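Local coordinates for DNA helicase RecQ (Deinococcus radiodurans, PDB 4Q48), which probably couples ATP hydrolysis to the unwinding of duplex DNA, translocating in the 3'-5' direction, at residues 245-248 against 249-253. Sequence-based numbering, arbitrary orientation.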
loop_
_atom_site.group_PDB
_atom_site.type_symbol
_atom_site.label_atom_id
_atom_site.label_comp_id
_atom_site.label_asym_id
_atom_site.label_seq_id
_atom_site.Cartn_x
_atom_site.Cartn_y
_atom_site.Cartn_z
ATOM N N SER A 245 2.159 -11.597 -18.892
ATOM C CA SER A 245 2.013 -11.166 -20.278
ATOM C C SER A 245 0.633 -11.483 -20.845
ATOM O O SER A 245 -0.081 -12.358 -20.358
ATOM C CB SER A 245 3.069 -11.838 -21.167
ATOM O OG SER A 245 2.903 -13.250 -21.180
ATOM N N ARG A 246 0.274 -10.751 -21.887
ATOM C CA ARG A 246 -0.954 -11.005 -22.622
ATOM C C ARG A 246 -0.942 -12.402 -23.296
ATOM O O ARG A 246 -1.993 -13.012 -23.514
ATOM C CB ARG A 246 -1.157 -9.879 -23.637
ATOM C CG ARG A 246 -1.982 -10.237 -24.840
ATOM C CD ARG A 246 -2.330 -9.000 -25.657
ATOM N NE ARG A 246 -3.098 -9.349 -26.851
ATOM C CZ ARG A 246 -3.506 -8.469 -27.759
ATOM N NH1 ARG A 246 -3.220 -7.181 -27.605
ATOM N NH2 ARG A 246 -4.195 -8.878 -28.820
ATOM N N LYS A 247 0.247 -12.926 -23.592
ATOM C CA LYS A 247 0.361 -14.231 -24.251
ATOM C C LYS A 247 0.191 -15.395 -23.270
ATOM O O LYS A 247 -0.341 -16.450 -23.636
ATOM C CB LYS A 247 1.712 -14.336 -24.980
ATOM C CG LYS A 247 2.385 -15.711 -24.903
ATOM C CD LYS A 247 3.574 -15.820 -25.840
ATOM C CE LYS A 247 4.450 -17.028 -25.513
ATOM N NZ LYS A 247 4.134 -18.217 -26.357
ATOM N N SER A 248 0.632 -15.196 -22.028
ATOM C CA SER A 248 0.456 -16.205 -20.984
ATOM C C SER A 248 -1.026 -16.318 -20.587
ATOM O O SER A 248 -1.507 -17.409 -20.269
ATOM C CB SER A 248 1.316 -15.881 -19.766
ATOM O OG SER A 248 2.666 -15.676 -20.146
ATOM N N VAL A 249 -1.741 -15.191 -20.619
ATOM C CA VAL A 249 -3.188 -15.183 -20.386
ATOM C C VAL A 249 -3.928 -16.026 -21.432
ATOM O O VAL A 249 -4.645 -16.957 -21.080
ATOM C CB VAL A 249 -3.757 -13.735 -20.365
ATOM C CG1 VAL A 249 -5.239 -13.721 -20.664
ATOM C CG2 VAL A 249 -3.476 -13.065 -19.016
ATOM N N GLU A 250 -3.748 -15.697 -22.707
ATOM C CA GLU A 250 -4.319 -16.465 -23.810
ATOM C C GLU A 250 -4.080 -17.971 -23.673
ATOM O O GLU A 250 -5.027 -18.773 -23.610
ATOM C CB GLU A 250 -3.722 -15.972 -25.132
ATOM C CG GLU A 250 -4.201 -14.592 -25.589
ATOM C CD GLU A 250 -3.450 -14.087 -26.832
ATOM O OE1 GLU A 250 -3.384 -14.827 -27.853
ATOM O OE2 GLU A 250 -2.932 -12.940 -26.776
ATOM N N GLU A 251 -2.809 -18.346 -23.585
ATOM C CA GLU A 251 -2.441 -19.751 -23.635
ATOM C C GLU A 251 -2.870 -20.517 -22.407
ATOM O O GLU A 251 -3.342 -21.645 -22.520
ATOM C CB GLU A 251 -0.940 -19.899 -23.866
ATOM C CG GLU A 251 -0.550 -19.536 -25.299
ATOM C CD GLU A 251 0.940 -19.552 -25.522
ATOM O OE1 GLU A 251 1.649 -18.807 -24.814
ATOM O OE2 GLU A 251 1.398 -20.300 -26.416
ATOM N N THR A 252 -2.706 -19.903 -21.240
ATOM C CA THR A 252 -3.191 -20.483 -19.985
ATOM C C THR A 252 -4.715 -20.659 -20.026
ATOM O O THR A 252 -5.237 -21.727 -19.679
ATOM C CB THR A 252 -2.812 -19.588 -18.773
ATOM O OG1 THR A 252 -1.390 -19.394 -18.754
ATOM C CG2 THR A 252 -3.280 -20.198 -17.454
ATOM N N ALA A 253 -5.412 -19.620 -20.495
ATOM C CA ALA A 253 -6.862 -19.653 -20.587
ATOM C C ALA A 253 -7.305 -20.824 -21.451
ATOM O O ALA A 253 -8.279 -21.483 -21.116
ATOM C CB ALA A 253 -7.420 -18.327 -21.149
#
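Lys247 with Glu251 and Arg246 with Glu250 form two i to i+4 salt bridges in the first turns of helix 246-258, a local contact in the second RecA-like domain of the helicase core. Lys247 NZ lies 3.0 Å from Glu251 OE1, met on the syn side and 24° out of the carboxylate plane; its bond to the other oxygen is weak. A bend at the last torsion of Lys247 (chi4 96°) brings the ammonium onto the acid. The Arg246–Glu250 pair is longer, with NE 3.6 Å from Glu250 OE2. That oxygen lies in plane at the edge of the guanidinium, although the two flat groups are turned 53° apart. Arg246 runs extended from CG to NE, its CG anti to the backbone N, and Glu250 OE2 rests beside this CG. Both pairs are exposed to solvent, which probably weakens their pull.

Ser245 caps the helix: its OG accepts from Ser248 N at 3.1 Å and is also hydrogen-bonded to Ser248 OG at 2.6 Å. The first i to i+4 backbone bond follows, Val249 N to Ser245 O at 3.3 Å. One turn on, Ser248 O accepts from Thr252 N at 2.9 Å; the Thr252 hydroxyl also lies on this carbonyl, too close for its geometry to be trusted. Buried Val249 and Ala253 pack on Ala265 of strand 263-266. An N-capped amphipathic helix of this kind, crossing from strand 238-242 to strand 263-266 of a parallel sheet, belongs to the alpha/beta fold of RecA-like helicase domains.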